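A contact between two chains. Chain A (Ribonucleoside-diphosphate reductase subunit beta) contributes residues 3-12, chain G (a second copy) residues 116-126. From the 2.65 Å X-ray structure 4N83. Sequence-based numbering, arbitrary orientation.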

ATOM      1  N   THR A   3     -10.802 -23.279  -6.492  1.00105.42           N
ATOM      2  CA  THR A   3     -11.845 -23.659  -5.491  1.00106.88           C
ATOM      3  C   THR A   3     -11.664 -22.890  -4.180  1.00106.92           C
ATOM      4  O   THR A   3     -12.618 -22.308  -3.667  1.00107.01           O
ATOM      5  CB  THR A   3     -11.830 -25.178  -5.202  1.00109.17           C
ATOM      6  OG1 THR A   3     -11.761 -25.907  -6.434  1.00109.21           O
ATOM      7  CG2 THR A   3     -13.082 -25.604  -4.441  1.00110.42           C
ATOM      8  N   TYR A   4     -10.439 -22.885  -3.653  1.00107.09           N
ATOM      9  CA  TYR A   4     -10.146 -22.234  -2.371  1.00107.16           C
ATOM     10  C   TYR A   4      -9.946 -20.720  -2.505  1.00105.22           C
ATOM     11  O   TYR A   4     -10.580 -19.943  -1.785  1.00105.13           O
ATOM     12  CB  TYR A   4      -8.915 -22.863  -1.712  1.00107.89           C
ATOM     13  CG  TYR A   4      -8.600 -22.277  -0.354  1.00108.07           C
ATOM     14  CD1 TYR A   4      -9.414 -22.542   0.743  1.00109.88           C
ATOM     15  CD2 TYR A   4      -7.496 -21.450  -0.167  1.00106.85           C
ATOM     16  CE1 TYR A   4      -9.137 -22.003   1.988  1.00110.41           C
ATOM     17  CE2 TYR A   4      -7.211 -20.906   1.074  1.00107.41           C
ATOM     18  CZ  TYR A   4      -8.032 -21.187   2.149  1.00109.10           C
ATOM     19  OH  TYR A   4      -7.755 -20.654   3.386  1.00109.46           O
ATOM     20  N   TYR A   5      -9.060 -20.311  -3.413  1.00103.55           N
ATOM     21  CA  TYR A   5      -8.749 -18.892  -3.626  1.00101.13           C
ATOM     22  C   TYR A   5      -8.885 -18.528  -5.105  1.00 99.22           C
ATOM     23  O   TYR A   5      -9.037 -19.406  -5.957  1.00100.26           O
ATOM     24  CB  TYR A   5      -7.333 -18.574  -3.124  1.00100.98           C
ATOM     25  CG  TYR A   5      -7.207 -17.229  -2.432  1.00100.10           C
ATOM     26  CD1 TYR A   5      -6.462 -16.193  -2.995  1.00 98.35           C
ATOM     27  CD2 TYR A   5      -7.836 -16.995  -1.210  1.00100.90           C
ATOM     28  CE1 TYR A   5      -6.347 -14.967  -2.359  1.00 97.50           C
ATOM     29  CE2 TYR A   5      -7.728 -15.772  -0.568  1.00 99.92           C
ATOM     30  CZ  TYR A   5      -6.985 -14.762  -1.145  1.00 98.39           C
ATOM     31  OH  TYR A   5      -6.878 -13.548  -0.504  1.00 97.57           O
ATOM     32  N   LYS A   6      -8.830 -17.230  -5.397  1.00 96.70           N
ATOM     33  CA  LYS A   6      -9.051 -16.721  -6.751  1.00 94.51           C
ATOM     34  C   LYS A   6      -7.896 -15.825  -7.195  1.00 91.47           C
ATOM     35  O   LYS A   6      -7.506 -14.907  -6.471  1.00 90.50           O
ATOM     36  CB  LYS A   6     -10.361 -15.931  -6.803  1.00 94.90           C
ATOM     37  CG  LYS A   6     -11.595 -16.737  -6.420  1.00 97.08           C
ATOM     38  CD  LYS A   6     -12.818 -15.846  -6.258  1.00 96.99           C
ATOM     39  CE  LYS A   6     -14.044 -16.644  -5.841  1.00 98.83           C
ATOM     40  NZ  LYS A   6     -14.527 -17.553  -6.919  1.00 99.54           N
ATOM     41  N   ALA A   7      -7.357 -16.095  -8.382  1.00 89.41           N
ATOM     42  CA  ALA A   7      -6.301 -15.265  -8.965  1.00 86.38           C
ATOM     43  C   ALA A   7      -6.923 -14.026  -9.594  1.00 83.44           C
ATOM     44  O   ALA A   7      -7.838 -14.139 -10.410  1.00 83.04           O
ATOM     45  CB  ALA A   7      -5.524 -16.045 -10.013  1.00 86.54           C
ATOM     46  N   ILE A   8      -6.429 -12.850  -9.214  1.00 80.82           N
ATOM     47  CA  ILE A   8      -6.951 -11.588  -9.743  1.00 78.13           C
ATOM     48  C   ILE A   8      -6.589 -11.418 -11.224  1.00 76.68           C
ATOM     49  O   ILE A   8      -5.421 -11.528 -11.609  1.00 76.06           O
ATOM     50  CB  ILE A   8      -6.482 -10.366  -8.909  1.00 77.18           C
ATOM     51  CG1 ILE A   8      -7.230  -9.099  -9.342  1.00 75.68           C
ATOM     52  CG2 ILE A   8      -4.973 -10.159  -9.004  1.00 77.24           C
ATOM     53  CD1 ILE A   8      -7.056  -7.932  -8.394  1.00 75.11           C
ATOM     54  N   ASN A   9      -7.610 -11.170 -12.043  1.00 75.46           N
ATOM     55  CA  ASN A   9      -7.453 -11.004 -13.485  1.00 74.48           C
ATOM     56  C   ASN A   9      -7.890  -9.605 -13.898  1.00 73.27           C
ATOM     57  O   ASN A   9      -9.066  -9.262 -13.776  1.00 73.76           O
ATOM     58  CB  ASN A   9      -8.289 -12.053 -14.228  1.00 74.91           C
ATOM     59  CG  ASN A   9      -8.110 -11.994 -15.738  1.00 74.69           C
ATOM     60  OD1 ASN A   9      -7.172 -11.377 -16.247  1.00 74.01           O
ATOM     61  ND2 ASN A   9      -9.012 -12.647 -16.463  1.00 74.89           N
ATOM     62  N   TRP A  10      -6.944  -8.806 -14.391  1.00 72.15           N
ATOM     63  CA  TRP A  10      -7.231  -7.431 -14.817  1.00 70.83           C
ATOM     64  C   TRP A  10      -7.777  -7.349 -16.252  1.00 70.90           C
ATOM     65  O   TRP A  10      -8.124  -6.266 -16.725  1.00 69.66           O
ATOM     66  CB  TRP A  10      -5.986  -6.551 -14.653  1.00 69.93           C
ATOM     67  CG  TRP A  10      -5.607  -6.308 -13.212  1.00 69.42           C
ATOM     68  CD1 TRP A  10      -4.946  -7.166 -12.381  1.00 69.78           C
ATOM     69  CD2 TRP A  10      -5.867  -5.126 -12.441  1.00 68.46           C
ATOM     70  NE1 TRP A  10      -4.778  -6.595 -11.141  1.00 69.13           N
ATOM     71  CE2 TRP A  10      -5.334  -5.343 -11.151  1.00 68.45           C
ATOM     72  CE3 TRP A  10      -6.498  -3.906 -12.714  1.00 67.57           C
ATOM     73  CZ2 TRP A  10      -5.412  -4.385 -10.135  1.00 68.10           C
ATOM     74  CZ3 TRP A  10      -6.575  -2.952 -11.704  1.00 66.99           C
ATOM     75  CH2 TRP A  10      -6.035  -3.199 -10.431  1.00 67.42           C
ATOM     76  N   ASN A  11      -7.845  -8.490 -16.937  1.00 72.52           N
ATOM     77  CA  ASN A  11      -8.581  -8.606 -18.201  1.00 73.30           C
ATOM     78  C   ASN A  11     -10.025  -9.062 -17.972  1.00 73.87           C
ATOM     79  O   ASN A  11     -10.787  -9.226 -18.928  1.00 74.17           O
ATOM     80  CB  ASN A  11      -7.873  -9.579 -19.149  1.00 74.61           C
ATOM     81  CG  ASN A  11      -6.520  -9.066 -19.606  1.00 74.81           C
ATOM     82  OD1 ASN A  11      -6.432  -8.039 -20.278  1.00 74.43           O
ATOM     83  ND2 ASN A  11      -5.457  -9.783 -19.251  1.00 75.80           N
ATOM     84  N   ALA A  12     -10.383  -9.283 -16.706  1.00 74.48           N
ATOM     85  CA  ALA A  12     -11.753  -9.593 -16.305  1.00 75.12           C
ATOM     86  C   ALA A  12     -12.225  -8.555 -15.287  1.00 74.72           C
ATOM     87  O   ALA A  12     -12.446  -8.869 -14.116  1.00 75.20           O
ATOM     88  CB  ALA A  12     -11.827 -10.995 -15.718  1.00 76.21           C
TER
ATOM     89  N   GLU G 116      -7.323 -17.425 -24.735  1.00 73.86           N
ATOM     90  CA  GLU G 116      -6.065 -17.934 -24.175  1.00 74.06           C
ATOM     91  C   GLU G 116      -5.843 -17.497 -22.724  1.00 74.21           C
ATOM     92  O   GLU G 116      -5.224 -18.221 -21.947  1.00 74.08           O
ATOM     93  CB  GLU G 116      -4.872 -17.498 -25.031  1.00 73.06           C
ATOM     94  CG  GLU G 116      -4.738 -18.245 -26.351  1.00 73.47           C
ATOM     95  CD  GLU G 116      -3.519 -17.821 -27.158  1.00 72.46           C
ATOM     96  OE1 GLU G 116      -2.770 -16.926 -26.710  1.00 70.88           O
ATOM     97  OE2 GLU G 116      -3.306 -18.385 -28.251  1.00 72.55           O
ATOM     98  N   ILE G 117      -6.340 -16.314 -22.368  1.00 75.02           N
ATOM     99  CA  ILE G 117      -6.248 -15.819 -20.991  1.00 76.29           C
ATOM    100  C   ILE G 117      -7.251 -16.543 -20.092  1.00 77.88           C
ATOM    101  O   ILE G 117      -6.907 -16.958 -18.983  1.00 77.83           O
ATOM    102  CB  ILE G 117      -6.461 -14.289 -20.922  1.00 76.35           C
ATOM    103  CG1 ILE G 117      -5.270 -13.569 -21.566  1.00 75.71           C
ATOM    104  CG2 ILE G 117      -6.619 -13.821 -19.478  1.00 76.54           C
ATOM    105  CD1 ILE G 117      -5.551 -12.137 -21.974  1.00 75.32           C
ATOM    106  N   ASP G 118      -8.484 -16.695 -20.574  1.00 79.66           N
ATOM    107  CA  ASP G 118      -9.526 -17.429 -19.845  1.00 81.40           C
ATOM    108  C   ASP G 118      -9.083 -18.859 -19.545  1.00 82.77           C
ATOM    109  O   ASP G 118      -9.363 -19.390 -18.469  1.00 83.13           O
ATOM    110  CB  ASP G 118     -10.838 -17.455 -20.640  1.00 82.08           C
ATOM    111  CG  ASP G 118     -11.500 -16.087 -20.742  1.00 81.50           C
ATOM    112  OD1 ASP G 118     -11.325 -15.251 -19.829  1.00 80.81           O
ATOM    113  OD2 ASP G 118     -12.211 -15.852 -21.741  1.00 81.60           O
ATOM    114  N   GLU G 119      -8.400 -19.475 -20.508  1.00 83.61           N
ATOM    115  CA  GLU G 119      -7.820 -20.802 -20.329  1.00 85.46           C
ATOM    116  C   GLU G 119      -6.857 -20.827 -19.149  1.00 85.22           C
ATOM    117  O   GLU G 119      -6.959 -21.695 -18.282  1.00 86.69           O
ATOM    118  CB  GLU G 119      -7.079 -21.238 -21.596  1.00 86.07           C
ATOM    119  CG  GLU G 119      -7.989 -21.621 -22.754  1.00 87.56           C
ATOM    120  CD  GLU G 119      -7.231 -21.865 -24.050  1.00 88.09           C
ATOM    121  OE1 GLU G 119      -6.014 -21.584 -24.108  1.00 87.51           O
ATOM    122  OE2 GLU G 119      -7.857 -22.340 -25.020  1.00 89.52           O
ATOM    123  N   ILE G 120      -5.935 -19.867 -19.119  1.00 84.27           N
ATOM    124  CA  ILE G 120      -4.904 -19.817 -18.081  1.00 85.17           C
ATOM    125  C   ILE G 120      -5.529 -19.659 -16.696  1.00 86.96           C
ATOM    126  O   ILE G 120      -5.185 -20.396 -15.773  1.00 86.91           O
ATOM    127  CB  ILE G 120      -3.889 -18.676 -18.327  1.00 83.58           C
ATOM    128  CG1 ILE G 120      -3.072 -18.945 -19.595  1.00 83.03           C
ATOM    129  CG2 ILE G 120      -2.941 -18.527 -17.140  1.00 83.24           C
ATOM    130  CD1 ILE G 120      -2.438 -17.706 -20.191  1.00 81.58           C
ATOM    131  N   PHE G 121      -6.443 -18.702 -16.557  1.00 88.84           N
ATOM    132  CA  PHE G 121      -7.095 -18.447 -15.268  1.00 90.88           C
ATOM    133  C   PHE G 121      -8.042 -19.578 -14.849  1.00 93.68           C
ATOM    134  O   PHE G 121      -8.207 -19.839 -13.654  1.00 94.98           O
ATOM    135  CB  PHE G 121      -7.814 -17.090 -15.269  1.00 90.59           C
ATOM    136  CG  PHE G 121      -6.900 -15.925 -15.002  1.00 89.89           C
ATOM    137  CD1 PHE G 121      -6.609 -15.539 -13.698  1.00 90.24           C
ATOM    138  CD2 PHE G 121      -6.317 -15.223 -16.049  1.00 89.09           C
ATOM    139  CE1 PHE G 121      -5.760 -14.473 -13.445  1.00 89.32           C
ATOM    140  CE2 PHE G 121      -5.468 -14.156 -15.801  1.00 88.29           C
ATOM    141  CZ  PHE G 121      -5.190 -13.780 -14.498  1.00 88.55           C
ATOM    142  N   ALA G 122      -8.652 -20.248 -15.826  1.00 94.82           N
ATOM    143  CA  ALA G 122      -9.458 -21.441 -15.555  1.00 96.36           C
ATOM    144  C   ALA G 122      -8.583 -22.555 -14.980  1.00 97.22           C
ATOM    145  O   ALA G 122      -8.996 -23.274 -14.068  1.00 98.07           O
ATOM    146  CB  ALA G 122     -10.155 -21.916 -16.822  1.00 96.64           C
ATOM    147  N   TRP G 123      -7.372 -22.682 -15.519  1.00 96.95           N
ATOM    148  CA  TRP G 123      -6.407 -23.675 -15.055  1.00 98.51           C
ATOM    149  C   TRP G 123      -5.892 -23.371 -13.641  1.00 98.98           C
ATOM    150  O   TRP G 123      -5.791 -24.278 -12.815  1.00100.21           O
ATOM    151  CB  TRP G 123      -5.241 -23.779 -16.048  1.00 97.96           C
ATOM    152  CG  TRP G 123      -4.129 -24.678 -15.606  1.00 98.75           C
ATOM    153  CD1 TRP G 123      -4.045 -26.028 -15.778  1.00100.76           C
ATOM    154  CD2 TRP G 123      -2.933 -24.286 -14.922  1.00 98.17           C
ATOM    155  NE1 TRP G 123      -2.874 -26.504 -15.237  1.00101.14           N
ATOM    156  CE2 TRP G 123      -2.172 -25.453 -14.706  1.00 99.85           C
ATOM    157  CE3 TRP G 123      -2.434 -23.059 -14.468  1.00 96.09           C
ATOM    158  CZ2 TRP G 123      -0.935 -25.431 -14.055  1.00 99.33           C
ATOM    159  CZ3 TRP G 123      -1.206 -23.036 -13.822  1.00 95.97           C
ATOM    160  CH2 TRP G 123      -0.471 -24.215 -13.620  1.00 97.27           C
ATOM    161  N   THR G 124      -5.578 -22.104 -13.365  1.00 98.52           N
ATOM    162  CA  THR G 124      -5.031 -21.702 -12.057  1.00 98.07           C
ATOM    163  C   THR G 124      -6.055 -21.848 -10.932  1.00 97.83           C
ATOM    164  O   THR G 124      -5.731 -22.328  -9.844  1.00 98.03           O
ATOM    165  CB  THR G 124      -4.542 -20.236 -12.045  1.00 96.64           C
ATOM    166  OG1 THR G 124      -5.629 -19.361 -12.372  1.00 96.90           O
ATOM    167  CG2 THR G 124      -3.399 -20.019 -13.027  1.00 95.21           C
ATOM    168  N   ASN G 125      -7.285 -21.420 -11.199  1.00 96.74           N
ATOM    169  CA  ASN G 125      -8.355 -21.468 -10.205  1.00 96.73           C
ATOM    170  C   ASN G 125      -8.822 -22.890  -9.873  1.00 97.64           C
ATOM    171  O   ASN G 125      -9.467 -23.100  -8.845  1.00 99.28           O
ATOM    172  CB  ASN G 125      -9.543 -20.611 -10.658  1.00 96.68           C
ATOM    173  CG  ASN G 125      -9.219 -19.124 -10.675  1.00 95.14           C
ATOM    174  OD1 ASN G 125      -8.513 -18.620  -9.800  1.00 93.76           O
ATOM    175  ND2 ASN G 125      -9.742 -18.413 -11.669  1.00 94.94           N
ATOM    176  N   THR G 126      -8.497 -23.854 -10.735  1.00 96.54           N
ATOM    177  CA  THR G 126      -8.875 -25.256 -10.522  1.00 97.42           C
ATOM    178  C   THR G 126      -7.687 -26.194 -10.263  1.00 97.79           C
ATOM    179  O   THR G 126      -7.889 -27.386 -10.023  1.00 99.52           O
ATOM    180  CB  THR G 126      -9.659 -25.805 -11.732  1.00 97.29           C
ATOM    181  OG1 THR G 126      -8.851 -25.716 -12.911  1.00 95.32           O
ATOM    182  CG2 THR G 126     -10.948 -25.023 -11.940  1.00 97.29           C
TER

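The N-terminal segment of chain A, which has no regular helix or strand, runs along one side of a helix in chain G. The two run in opposite senses: judged by CA atoms, Thr A3 lies nearest Thr G126, Lys A6 nearest Asn G125, and Asn A11 nearest Ile G117. Ile G117, Phe G121 and Asn G125 recur at intervals of four, close to one helical turn, and so fall along the same side of the helix. The contact buries 416 Å² in all, and Phe G121 and Asn G125 contribute most of the helix's share.

Phe G121 points toward chain A and offers a broad apolar surface. Asn A9 lies over one face of its ring, with CB 3.6 Å from the ring centroid and only 15° off the normal, a CH-pi contact that puts an aliphatic carbon against the pi cloud. The amide lies over the same face, with OD1 of Asn A9 3.3 Å from CE2 of Phe G121, and OD1 also accepts a hydrogen bond from N of Asn A11 at 3.0 Å, within the type I turn that a bond from Ala A12 N to Asn A9 O (3.2 Å) also closes. Ala A7 points toward the helix as well; its CB packs 3.8 Å from CE1 of Phe G121 and 4.1 Å from OG1 of Thr G124, a small apolar group in contact with both.

At Asn G125 the side chain starts sideways but ends nearer chain A. Its OD1 accepts a nearly linear hydrogen bond from N of Ala A7 (3.1 Å, 174°). An extended segment leaves backbone amides free to be met in this way, and an amide oxygen is a good acceptor without carrying charge.

Toward the other end of the contact, Ile G117 gives apolar cover to the turn, its CD1 3.6 Å from ND2 of Asn A11, an amide nitrogen that is hydrogen-bonded elsewhere in the structure.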